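Local coordinates for variant surface glycoprotein MITAT 1.1 (Trypanosoma brucei brucei, PDB 5LY9) that forms, as a GPI-anchored dimer, the dense surface coat of the trypanosome, whose serial replacement by antigenically distinct variants lets the parasite evade host immunity, at residues A[170-175]-A[229-234]; A[94-99]-A[246-251]; A[269-274]-A[302-307]; A[109-114]-A[190-195]. All blocks are in the same frame, centred on the assembly; numbering follows the deposited sequence.

Interaction 1: residues A[170-175]-A[229-234]; sequences LQHGGG and LANMQA
Two backbone hydrogen bonds join G173 and L229 as an antiparallel hydrogen-bonded pair. The amide N of G173 reaches the O of L229 at 2.9 Å, in the carbonyl plane and on a lone pair, and the N of L229 meets the O of G173 at 2.8 Å almost along the C=O axis. Next to this pair, the CA of H172 makes a CA-H...O contact of 3.3 Å with the same L229 O.

Beyond the bridge, side chains take over. Q233, its chain extended beyond CG, donates NE2 to the O of L170 (2.9 Å, 164° at the hydrogen), from above the carbonyl plane. An Asx turn, in which N231 OD1 accepts from the backbone N of Q233, shapes the chain here. It goes with an N231 CG anti to the backbone N (chi1 -172°), and the amide stacks on one face of the H172 ring, planes 7° apart, with ND2 3.6 Å above the ring centre. Q233 NE2 lies instead at the ring edge, the two planes nearly perpendicular.

One water ties L170 O and A230 O to M232 N; a second links H172 NE2 to Q233 OE1. L170 CD1 packs on M232 CG at 4.1 Å, beside W246 of helix 244-254. The paired backbones belong to the edge of a small four-stranded antiparallel sheet, where strand 173-174 is outermost within the chain.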
loop_
_atom_site.group_PDB
_atom_site.type_symbol
_atom_site.label_atom_id
_atom_site.label_comp_id
_atom_site.label_asym_id
_atom_site.label_seq_id
_atom_site.Cartn_x
_atom_site.Cartn_y
_atom_site.Cartn_z
ATOM N N LEU A 170 15.615 -19.883 -10.001
ATOM C CA LEU A 170 16.107 -20.556 -8.818
ATOM C C LEU A 170 16.340 -21.994 -9.065
ATOM O O LEU A 170 15.486 -22.724 -9.615
ATOM C CB LEU A 170 15.138 -20.414 -7.625
ATOM C CG LEU A 170 14.889 -18.985 -7.126
ATOM C CD1 LEU A 170 14.231 -19.008 -5.757
ATOM C CD2 LEU A 170 15.978 -17.979 -7.140
ATOM N N GLN A 171 17.522 -22.445 -8.668
ATOM C CA GLN A 171 17.914 -23.824 -8.846
ATOM C C GLN A 171 17.280 -24.700 -7.823
ATOM O O GLN A 171 16.806 -24.213 -6.764
ATOM C CB GLN A 171 19.434 -23.942 -8.686
ATOM C CG GLN A 171 20.195 -23.055 -9.645
ATOM C CD GLN A 171 19.782 -23.340 -11.070
ATOM O OE1 GLN A 171 18.978 -22.596 -11.672
ATOM N NE2 GLN A 171 20.154 -24.479 -11.534
ATOM N N HIS A 172 17.244 -25.998 -8.138
ATOM C CA HIS A 172 16.672 -26.978 -7.209
ATOM C C HIS A 172 17.516 -28.257 -7.279
ATOM O O HIS A 172 18.036 -28.574 -8.347
ATOM C CB HIS A 172 15.161 -27.279 -7.466
ATOM C CG HIS A 172 14.862 -27.817 -8.822
ATOM N ND1 HIS A 172 14.807 -29.170 -9.081
ATOM C CD2 HIS A 172 14.604 -27.192 -9.999
ATOM C CE1 HIS A 172 14.536 -29.351 -10.365
ATOM N NE2 HIS A 172 14.468 -28.169 -10.953
ATOM N N GLY A 173 17.646 -28.917 -6.146
ATOM C CA GLY A 173 18.321 -30.177 -6.069
ATOM C C GLY A 173 19.233 -30.185 -4.868
ATOM O O GLY A 173 18.983 -29.540 -3.849
ATOM N N GLY A 174 20.267 -30.982 -4.954
ATOM C CA GLY A 174 21.201 -31.128 -3.858
ATOM C C GLY A 174 20.794 -32.248 -2.932
ATOM O O GLY A 174 20.090 -33.166 -3.337
ATOM N N GLY A 175 21.322 -32.207 -1.714
ATOM C CA GLY A 175 20.967 -33.204 -0.695
ATOM C C GLY A 175 21.725 -34.501 -0.729
ATOM O O GLY A 175 21.463 -35.366 0.104
ATOM N N LEU A 229 18.046 -27.521 -2.166
ATOM C CA LEU A 229 17.363 -26.323 -2.628
ATOM C C LEU A 229 16.043 -26.818 -3.209
ATOM O O LEU A 229 16.005 -27.683 -4.056
ATOM C CB LEU A 229 18.183 -25.570 -3.695
ATOM C CG LEU A 229 19.589 -25.143 -3.297
ATOM C CD1 LEU A 229 20.243 -24.467 -4.496
ATOM C CD2 LEU A 229 19.563 -24.204 -2.111
ATOM N N ALA A 230 14.954 -26.210 -2.756
ATOM C CA ALA A 230 13.649 -26.658 -3.074
ATOM C C ALA A 230 13.317 -26.203 -4.485
ATOM O O ALA A 230 13.868 -25.275 -4.971
ATOM C CB ALA A 230 12.634 -26.062 -2.092
ATOM N N ASN A 231 12.334 -26.869 -5.099
ATOM C CA ASN A 231 11.878 -26.453 -6.410
ATOM C C ASN A 231 10.801 -25.379 -6.314
ATOM O O ASN A 231 9.648 -25.659 -5.939
ATOM C CB ASN A 231 11.416 -27.675 -7.157
ATOM C CG ASN A 231 11.103 -27.382 -8.591
ATOM O OD1 ASN A 231 10.856 -26.234 -8.977
ATOM N ND2 ASN A 231 11.028 -28.458 -9.397
ATOM N N MET A 232 11.204 -24.168 -6.688
ATOM C CA MET A 232 10.376 -22.966 -6.595
ATOM C C MET A 232 9.906 -22.548 -8.000
ATOM O O MET A 232 9.272 -21.523 -8.129
ATOM C CB MET A 232 11.151 -21.799 -5.982
ATOM C CG MET A 232 11.865 -22.135 -4.694
ATOM S SD MET A 232 10.841 -22.936 -3.422
ATOM C CE MET A 232 9.901 -21.551 -2.947
ATOM N N GLN A 233 10.259 -23.312 -9.038
ATOM C CA GLN A 233 9.982 -22.933 -10.411
ATOM C C GLN A 233 8.482 -23.060 -10.677
ATOM O O GLN A 233 7.959 -22.226 -11.308
ATOM C CB GLN A 233 10.851 -23.739 -11.396
ATOM C CG GLN A 233 12.340 -23.534 -11.120
ATOM C CD GLN A 233 13.229 -24.340 -12.041
ATOM O OE1 GLN A 233 12.747 -25.127 -12.833
ATOM N NE2 GLN A 233 14.506 -24.231 -11.868
ATOM N N ALA A 234 7.843 -24.107 -10.210
ATOM C CA ALA A 234 6.415 -24.388 -10.464
ATOM C C ALA A 234 5.731 -24.194 -9.120
ATOM O O ALA A 234 5.607 -25.138 -8.329
ATOM C CB ALA A 234 6.270 -25.850 -10.910
HETATM O O HOH W 1 13.895 -23.855 -7.582
HETATM O O HOH W 2 13.929 -27.597 -13.549
#

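Interaction 2: residues A[94-99]-A[246-251]; sequences SARAAA and WHEAWE
A buried helix-helix contact joins helix 62-114, one of the long helices of the A-type VSG N-terminal domain, to the short helix 244-254 in the elongated helical body of the molecule. The two segments run roughly antiparallel, 144° between their N-to-C directions, and their axes approach to 8.3 Å. Such proximity rests on alanines: the CB of A97 is directed at the partner helix and settles on A249 CA at 3.7 Å, while the two CB atoms lie 4.2 Å apart. A97 CB also touches E248 CG, so a single methyl bears on both neighbours.

A water bridges the helices, donating to S94 O and to A249 O and so linking two main-chain carbonyls across the interface.

At one flank the contact turns polar. R96 has its CG in the crowded position between the backbone N and the carbonyl carbon (chi1 73°) and bends again at chi2, which carries the guanidinium toward E248. E248 rises from its helix with CG anti to the backbone N and meets it crosswise, the carboxylate and guanidinium planes 76° apart. R93, three residues before R96, forms its own salt bridge through NE to E248 OE2, so two arginines hold this oxygen. R96 NH2 also donates to P150 O of the second subunit, so the charged cluster adjoins the dimer interface. The concentration of positive charge probably favours the ionised carboxylate. Both terminal nitrogens of R96 grip one oxygen: NH1 reaches the anti lone pair of E248 OE2 at 2.8 Å, and NH2 meets OE2 from above the carboxylate plane at 3.1 Å.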
loop_
_atom_site.group_PDB
_atom_site.type_symbol
_atom_site.label_atom_id
_atom_site.label_comp_id
_atom_site.label_asym_id
_atom_site.label_seq_id
_atom_site.Cartn_x
_atom_site.Cartn_y
_atom_site.Cartn_z
ATOM N N SER A 94 1.108 -7.086 -1.900
ATOM C CA SER A 94 2.239 -7.448 -2.744
ATOM C C SER A 94 3.517 -6.704 -2.346
ATOM O O SER A 94 4.614 -7.309 -2.296
ATOM C CB SER A 94 1.939 -7.178 -4.230
ATOM O OG SER A 94 2.995 -7.613 -5.076
ATOM N N ALA A 95 3.407 -5.425 -2.085
ATOM C CA ALA A 95 4.574 -4.649 -1.603
ATOM C C ALA A 95 5.156 -5.308 -0.354
ATOM O O ALA A 95 6.366 -5.527 -0.305
ATOM C CB ALA A 95 4.213 -3.196 -1.374
ATOM N N ARG A 96 4.342 -5.687 0.615
ATOM C CA ARG A 96 4.883 -6.216 1.882
ATOM C C ARG A 96 5.339 -7.648 1.710
ATOM O O ARG A 96 6.285 -8.080 2.402
ATOM C CB ARG A 96 3.898 -6.041 3.021
ATOM C CG ARG A 96 2.681 -6.936 3.030
ATOM C CD ARG A 96 2.996 -8.141 3.882
ATOM N NE ARG A 96 1.870 -9.059 4.207
ATOM C CZ ARG A 96 1.409 -9.994 3.398
ATOM N NH1 ARG A 96 1.761 -10.068 2.104
ATOM N NH2 ARG A 96 0.505 -10.839 3.837
ATOM N N ALA A 97 4.728 -8.383 0.796
ATOM C CA ALA A 97 5.112 -9.788 0.601
ATOM C C ALA A 97 6.504 -9.800 -0.015
ATOM O O ALA A 97 7.418 -10.564 0.429
ATOM C CB ALA A 97 4.164 -10.460 -0.315
ATOM N N ALA A 98 6.675 -8.963 -1.020
ATOM C CA ALA A 98 8.005 -8.875 -1.673
ATOM C C ALA A 98 9.073 -8.395 -0.691
ATOM O O ALA A 98 10.174 -8.986 -0.645
ATOM C CB ALA A 98 7.959 -7.931 -2.884
ATOM N N ALA A 99 8.725 -7.372 0.121
ATOM C CA ALA A 99 9.672 -6.827 1.039
ATOM C C ALA A 99 10.036 -7.830 2.125
ATOM O O ALA A 99 11.189 -7.966 2.500
ATOM C CB ALA A 99 9.133 -5.549 1.625
ATOM N N TRP A 246 7.530 -17.469 0.249
ATOM C CA TRP A 246 7.709 -17.594 -1.199
ATOM C C TRP A 246 6.370 -17.754 -1.897
ATOM O O TRP A 246 6.129 -17.108 -2.889
ATOM C CB TRP A 246 8.596 -18.781 -1.535
ATOM C CG TRP A 246 9.971 -18.636 -0.971
ATOM C CD1 TRP A 246 10.406 -18.945 0.279
ATOM C CD2 TRP A 246 11.127 -18.224 -1.689
ATOM N NE1 TRP A 246 11.754 -18.754 0.380
ATOM C CE2 TRP A 246 12.229 -18.321 -0.819
ATOM C CE3 TRP A 246 11.346 -17.769 -2.976
ATOM C CZ2 TRP A 246 13.541 -17.953 -1.225
ATOM C CZ3 TRP A 246 12.625 -17.405 -3.357
ATOM C CH2 TRP A 246 13.692 -17.497 -2.506
ATOM N N HIS A 247 5.500 -18.566 -1.339
ATOM C CA HIS A 247 4.154 -18.672 -1.884
ATOM C C HIS A 247 3.446 -17.324 -1.798
ATOM O O HIS A 247 2.784 -16.932 -2.758
ATOM C CB HIS A 247 3.338 -19.671 -1.063
ATOM C CG HIS A 247 1.969 -19.863 -1.609
ATOM N ND1 HIS A 247 0.951 -19.000 -1.338
ATOM C CD2 HIS A 247 1.490 -20.744 -2.511
ATOM C CE1 HIS A 247 -0.134 -19.375 -2.002
ATOM N NE2 HIS A 247 0.150 -20.469 -2.670
ATOM N N GLU A 248 3.602 -16.597 -0.672
ATOM C CA GLU A 248 2.910 -15.373 -0.485
ATOM C C GLU A 248 3.349 -14.270 -1.461
ATOM O O GLU A 248 2.509 -13.605 -2.066
ATOM C CB GLU A 248 3.047 -14.885 0.965
ATOM C CG GLU A 248 2.439 -13.514 1.183
ATOM C CD GLU A 248 0.915 -13.433 1.054
ATOM O OE1 GLU A 248 0.214 -14.443 0.908
ATOM O OE2 GLU A 248 0.409 -12.310 1.116
ATOM N N ALA A 249 4.660 -14.096 -1.688
ATOM C CA ALA A 249 5.098 -13.123 -2.719
ATOM C C ALA A 249 4.607 -13.499 -4.103
ATOM O O ALA A 249 4.214 -12.633 -4.848
ATOM C CB ALA A 249 6.580 -12.943 -2.743
ATOM N N TRP A 250 4.613 -14.785 -4.411
ATOM C CA TRP A 250 4.149 -15.217 -5.708
ATOM C C TRP A 250 2.676 -14.959 -5.963
ATOM O O TRP A 250 2.293 -14.364 -6.989
ATOM C CB TRP A 250 4.524 -16.687 -5.922
ATOM C CG TRP A 250 3.893 -17.336 -7.073
ATOM C CD1 TRP A 250 4.207 -17.191 -8.370
ATOM C CD2 TRP A 250 2.890 -18.348 -6.995
ATOM N NE1 TRP A 250 3.406 -18.048 -9.146
ATOM C CE2 TRP A 250 2.565 -18.728 -8.321
ATOM C CE3 TRP A 250 2.166 -18.892 -5.937
ATOM C CZ2 TRP A 250 1.571 -19.696 -8.619
ATOM C CZ3 TRP A 250 1.195 -19.881 -6.212
ATOM C CH2 TRP A 250 0.885 -20.227 -7.559
ATOM N N GLU A 251 1.864 -15.429 -5.055
ATOM C CA GLU A 251 0.406 -15.242 -5.148
ATOM C C GLU A 251 0.044 -13.768 -5.078
ATOM O O GLU A 251 -0.765 -13.286 -5.891
ATOM C CB GLU A 251 -0.291 -16.013 -4.054
ATOM C CG GLU A 251 -1.792 -15.868 -4.123
ATOM C CD GLU A 251 -2.531 -16.802 -3.194
ATOM O OE1 GLU A 251 -2.688 -18.009 -3.577
ATOM O OE2 GLU A 251 -2.896 -16.347 -2.096
HETATM O O HOH W 3 5.020 -9.826 -4.063
#

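Interaction 3: residues A[269-274]-A[302-307]; sequences GNLDTQ and ALFGGL
L271 inserts its CD1 methyl against F304, crossing the aromatic side chain at about a right angle and coming to 3.9 Å from F304 CD2. The leucine belongs to a short 3-10 turn, 271-273, that leads into helix 275-285, whereas F304 ends helix 295-304; the contact thus packs the entry to one helix against the exit of another in the VSG N-terminal domain. The F304 ring also meets that of Y315, the planes nearly perpendicular, and packs on L67 of helix 62-114; L300 and L277 extend the apolar surroundings of L271.

After F304 the chain leaves helical geometry at G305, with positive phi, and G306 carries it on to L307. This reversal brings the L307 carbonyl to the start of the 3-10 turn. L271 N donates to L307 O in the carbonyl plane, a bond of 2.7 Å with 160° at the hydrogen. The same oxygen receives a CA-H...O contact from N270 CA at 3.1 Å.

The turn is braced from within: N270 O accepts from both T273 N and T273 OG1, and Q274 NE2 returns to G269 O at 2.9 Å.

L307 gives the largest share of the interface. Its side chain crosses that of D272 at about a right angle. D272 CG occupies the crowded position between the backbone N and the carbonyl carbon (chi1 60°), which brings the carboxylate over the leucine, with OD1 3.6 Å from L307 CD1.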
loop_
_atom_site.group_PDB
_atom_site.type_symbol
_atom_site.label_atom_id
_atom_site.label_comp_id
_atom_site.label_asym_id
_atom_site.label_seq_id
_atom_site.Cartn_x
_atom_site.Cartn_y
_atom_site.Cartn_z
ATOM N N GLY A 269 -17.222 -2.413 -25.770
ATOM C CA GLY A 269 -18.112 -3.187 -26.572
ATOM C C GLY A 269 -19.386 -2.408 -26.928
ATOM O O GLY A 269 -19.565 -1.228 -26.622
ATOM N N ASN A 270 -20.291 -3.117 -27.544
ATOM C CA ASN A 270 -21.542 -2.489 -27.938
ATOM C C ASN A 270 -22.259 -1.968 -26.703
ATOM O O ASN A 270 -22.130 -2.481 -25.580
ATOM C CB ASN A 270 -22.399 -3.504 -28.646
ATOM C CG ASN A 270 -21.963 -3.800 -30.050
ATOM O OD1 ASN A 270 -20.986 -3.298 -30.553
ATOM N ND2 ASN A 270 -22.805 -4.558 -30.736
ATOM N N LEU A 271 -23.052 -0.931 -26.924
ATOM C CA LEU A 271 -23.616 -0.116 -25.830
ATOM C C LEU A 271 -24.473 -0.940 -24.878
ATOM O O LEU A 271 -24.398 -0.728 -23.639
ATOM C CB LEU A 271 -24.420 1.039 -26.383
ATOM C CG LEU A 271 -23.576 2.049 -27.228
ATOM C CD1 LEU A 271 -24.443 3.250 -27.600
ATOM C CD2 LEU A 271 -22.399 2.566 -26.458
ATOM N N ASP A 272 -25.181 -1.921 -25.433
ATOM C CA ASP A 272 -26.091 -2.701 -24.615
ATOM C C ASP A 272 -25.344 -3.826 -23.848
ATOM O O ASP A 272 -25.975 -4.507 -23.077
ATOM C CB ASP A 272 -27.233 -3.313 -25.415
ATOM C CG ASP A 272 -26.766 -4.235 -26.487
ATOM O OD1 ASP A 272 -25.725 -3.985 -27.103
ATOM O OD2 ASP A 272 -27.493 -5.203 -26.781
ATOM N N THR A 273 -24.063 -3.973 -24.079
ATOM C CA THR A 273 -23.195 -4.926 -23.364
ATOM C C THR A 273 -22.319 -4.260 -22.334
ATOM O O THR A 273 -21.491 -4.927 -21.710
ATOM C CB THR A 273 -22.303 -5.733 -24.315
ATOM O OG1 THR A 273 -21.211 -4.962 -24.794
ATOM C CG2 THR A 273 -23.050 -6.271 -25.428
ATOM N N GLN A 274 -22.467 -2.924 -22.191
ATOM C CA GLN A 274 -21.763 -2.166 -21.166
ATOM C C GLN A 274 -22.690 -2.160 -19.958
ATOM O O GLN A 274 -23.755 -1.504 -19.957
ATOM C CB GLN A 274 -21.463 -0.773 -21.707
ATOM C CG GLN A 274 -20.521 -0.741 -22.908
ATOM C CD GLN A 274 -20.188 0.638 -23.354
ATOM O OE1 GLN A 274 -20.381 1.590 -22.632
ATOM N NE2 GLN A 274 -19.672 0.754 -24.539
ATOM N N ALA A 302 -32.492 4.313 -30.168
ATOM C CA ALA A 302 -33.210 5.578 -30.338
ATOM C C ALA A 302 -32.475 6.787 -29.895
ATOM O O ALA A 302 -32.728 7.913 -30.357
ATOM C CB ALA A 302 -34.584 5.472 -29.656
ATOM N N LEU A 303 -31.579 6.620 -28.934
ATOM C CA LEU A 303 -30.809 7.737 -28.409
ATOM C C LEU A 303 -29.589 8.080 -29.264
ATOM O O LEU A 303 -29.278 9.226 -29.484
ATOM C CB LEU A 303 -30.319 7.380 -26.998
ATOM C CG LEU A 303 -31.391 7.439 -25.857
ATOM C CD1 LEU A 303 -30.757 6.874 -24.578
ATOM C CD2 LEU A 303 -31.845 8.866 -25.680
ATOM N N PHE A 304 -28.889 7.027 -29.679
ATOM C CA PHE A 304 -27.511 7.107 -30.169
ATOM C C PHE A 304 -27.411 6.655 -31.644
ATOM O O PHE A 304 -26.355 6.817 -32.294
ATOM C CB PHE A 304 -26.576 6.233 -29.267
ATOM C CG PHE A 304 -26.348 6.829 -27.931
ATOM C CD1 PHE A 304 -25.683 8.037 -27.779
ATOM C CD2 PHE A 304 -26.839 6.219 -26.827
ATOM C CE1 PHE A 304 -25.578 8.637 -26.512
ATOM C CE2 PHE A 304 -26.674 6.781 -25.555
ATOM C CZ PHE A 304 -26.096 8.006 -25.419
ATOM N N GLY A 305 -28.464 6.148 -32.230
ATOM C CA GLY A 305 -28.390 5.764 -33.616
ATOM C C GLY A 305 -27.855 4.385 -33.900
ATOM O O GLY A 305 -27.606 4.037 -35.061
ATOM N N GLY A 306 -27.712 3.552 -32.864
ATOM C CA GLY A 306 -27.152 2.183 -33.020
ATOM C C GLY A 306 -26.507 1.758 -31.690
ATOM O O GLY A 306 -26.614 2.478 -30.697
ATOM N N LEU A 307 -25.906 0.605 -31.685
ATOM C CA LEU A 307 -25.270 0.035 -30.493
ATOM C C LEU A 307 -23.756 -0.014 -30.572
ATOM O O LEU A 307 -23.094 -0.415 -29.614
ATOM C CB LEU A 307 -25.837 -1.343 -30.203
ATOM C CG LEU A 307 -27.355 -1.495 -29.929
ATOM C CD1 LEU A 307 -27.846 -2.954 -29.834
ATOM C CD2 LEU A 307 -27.756 -0.693 -28.702
#

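Interaction 4: residues A[109-114]-A[190-195]; sequences LNLLES and CKLLSG
The last helical turns of helix 62-114 face a short 3-10 turn, residues 191-193, with backbones well separated: the nearest CA atoms, those of L112 and C190, are 8.3 Å apart, and side chains alone span the gap. This is a small leucine cluster beside a disulfide, at the end of a long helix of the VSG N-terminal domain, where a loop between strands 173-174 and 211-213 folds back on it.

L112 CD2 is the hub, touching C190, L192 and L193. The CG of L112 lies anti to the carbonyl carbon (chi1 -67°), and its CD2 reaches L192 CD2 at 4.1 Å and comes to 4.5 Å from L193 CD2. L192 has its CG anti to the backbone N (chi1 -171°), so that its CD2 projects at the helix and touches two successive leucines, L111 and L112. L111, likewise with CG anti to the backbone N, meets it methyl to methyl, CD2 to CD2, at 3.7 Å, the side chains crossing at about a right angle.

All five touching residues are buried. L111 also packs on L111 of the second subunit, and the N of L192 donates to Y201 OH of that subunit, so the cluster continues into the dimer interface.

The helix end is tied by S114, whose OG donates to N110 O. C190 forms a disulfide with C123, which fixes the start of the 3-10 turn covalently, and its SG lies 4.2 Å from L112 CD2.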
loop_
_atom_site.group_PDB
_atom_site.type_symbol
_atom_site.label_atom_id
_atom_site.label_comp_id
_atom_site.label_asym_id
_atom_site.label_seq_id
_atom_site.Cartn_x
_atom_site.Cartn_y
_atom_site.Cartn_z
ATOM N N LEU A 109 21.891 -14.069 2.620
ATOM C CA LEU A 109 23.025 -13.808 1.728
ATOM C C LEU A 109 24.126 -13.007 2.421
ATOM O O LEU A 109 25.313 -13.302 2.241
ATOM C CB LEU A 109 22.630 -13.093 0.426
ATOM C CG LEU A 109 21.845 -13.881 -0.629
ATOM C CD1 LEU A 109 21.440 -12.960 -1.739
ATOM C CD2 LEU A 109 22.592 -15.045 -1.233
ATOM N N ASN A 110 23.733 -11.981 3.174
ATOM C CA ASN A 110 24.681 -11.195 3.923
ATOM C C ASN A 110 25.470 -12.093 4.896
ATOM O O ASN A 110 26.714 -11.910 5.055
ATOM C CB ASN A 110 24.003 -10.077 4.704
ATOM C CG ASN A 110 24.979 -9.249 5.542
ATOM O OD1 ASN A 110 25.716 -8.437 5.002
ATOM N ND2 ASN A 110 25.018 -9.497 6.827
ATOM N N LEU A 111 24.769 -13.031 5.572
ATOM C CA LEU A 111 25.461 -13.847 6.556
ATOM C C LEU A 111 26.494 -14.737 5.815
ATOM O O LEU A 111 27.639 -14.808 6.226
ATOM C CB LEU A 111 24.460 -14.734 7.328
ATOM C CG LEU A 111 25.121 -15.763 8.226
ATOM C CD1 LEU A 111 25.961 -15.075 9.315
ATOM C CD2 LEU A 111 24.092 -16.642 8.837
ATOM N N LEU A 112 26.104 -15.361 4.707
ATOM C CA LEU A 112 27.019 -16.193 3.958
ATOM C C LEU A 112 28.195 -15.369 3.478
ATOM O O LEU A 112 29.365 -15.841 3.564
ATOM C CB LEU A 112 26.380 -16.894 2.784
ATOM C CG LEU A 112 25.356 -17.960 3.091
ATOM C CD1 LEU A 112 24.760 -18.542 1.801
ATOM C CD2 LEU A 112 25.929 -18.978 3.992
ATOM N N GLU A 113 27.948 -14.164 2.965
ATOM C CA GLU A 113 29.053 -13.291 2.578
ATOM C C GLU A 113 30.020 -13.012 3.706
ATOM O O GLU A 113 31.260 -12.888 3.514
ATOM C CB GLU A 113 28.520 -11.992 1.973
ATOM C CG GLU A 113 29.556 -11.236 1.200
ATOM C CD GLU A 113 28.985 -9.977 0.521
ATOM O OE1 GLU A 113 27.713 -9.862 0.403
ATOM O OE2 GLU A 113 29.824 -9.108 0.113
ATOM N N SER A 114 29.470 -12.886 4.888
ATOM C CA SER A 114 30.240 -12.463 6.061
ATOM C C SER A 114 31.044 -13.570 6.689
ATOM O O SER A 114 31.951 -13.287 7.459
ATOM C CB SER A 114 29.310 -11.894 7.129
ATOM O OG SER A 114 28.591 -10.755 6.611
ATOM N N CYS A 190 32.407 -24.000 4.006
ATOM C CA CYS A 190 31.340 -23.209 4.620
ATOM C C CYS A 190 30.639 -24.195 5.529
ATOM O O CYS A 190 29.696 -24.911 5.099
ATOM C CB CYS A 190 30.428 -22.719 3.511
ATOM S SG CYS A 190 29.089 -21.670 4.160
ATOM N N LYS A 191 31.095 -24.258 6.793
ATOM C CA LYS A 191 30.569 -25.221 7.735
ATOM C C LYS A 191 29.093 -24.961 8.029
ATOM O O LYS A 191 28.379 -25.907 8.413
ATOM C CB LYS A 191 31.373 -25.187 9.037
ATOM C CG LYS A 191 32.734 -25.803 8.868
ATOM C CD LYS A 191 33.515 -25.950 10.145
ATOM C CE LYS A 191 33.826 -24.595 10.799
ATOM N NZ LYS A 191 34.497 -24.903 12.131
ATOM N N LEU A 192 28.647 -23.690 7.871
ATOM C CA LEU A 192 27.251 -23.343 8.179
ATOM C C LEU A 192 26.335 -24.239 7.360
ATOM O O LEU A 192 25.222 -24.525 7.775
ATOM C CB LEU A 192 26.940 -21.895 7.902
ATOM C CG LEU A 192 25.544 -21.456 8.415
ATOM C CD1 LEU A 192 25.448 -21.552 9.937
ATOM C CD2 LEU A 192 25.174 -20.104 7.899
ATOM N N LEU A 193 26.817 -24.686 6.177
ATOM C CA LEU A 193 25.965 -25.455 5.300
ATOM C C LEU A 193 25.902 -26.925 5.654
ATOM O O LEU A 193 25.287 -27.725 4.897
ATOM C CB LEU A 193 26.349 -25.239 3.832
ATOM C CG LEU A 193 26.143 -23.795 3.375
ATOM C CD1 LEU A 193 26.529 -23.648 1.929
ATOM C CD2 LEU A 193 24.735 -23.283 3.551
ATOM N N SER A 194 26.531 -27.339 6.758
ATOM C CA SER A 194 26.335 -28.739 7.228
ATOM C C SER A 194 26.069 -28.727 8.694
ATOM O O SER A 194 26.799 -28.095 9.454
ATOM C CB SER A 194 27.526 -29.667 6.934
ATOM O OG SER A 194 27.378 -30.883 7.692
ATOM N N GLY A 195 24.946 -29.333 9.070
ATOM C CA GLY A 195 24.600 -29.505 10.495
ATOM C C GLY A 195 25.101 -30.843 11.081
ATOM O O GLY A 195 24.626 -31.271 12.152
#

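How the interactions relate
Interactions 1 and 2 touch directly, with centres 18 Å apart: W246 of interaction 2, which points away from residues 94-99, packs through CZ3 on L170 CD1 (3.3 Å) and through CB on M232 CE (3.4 Å). Interactions 2 and 4 share helix 62-114, their centres 25 Å apart, and both reach the second subunit, so this helix connects two points of the dimer interface. Interaction 4 alternates along the chain with interaction 1, and their nearest atoms are about 8 Å apart. Interaction 3 stands alone, its centre 66 Å from that of interaction 4, on the opposite side of the chain's centre; there the L271 side chain lies about 11 Å from an N-acetylglucosamine of the attached glycan.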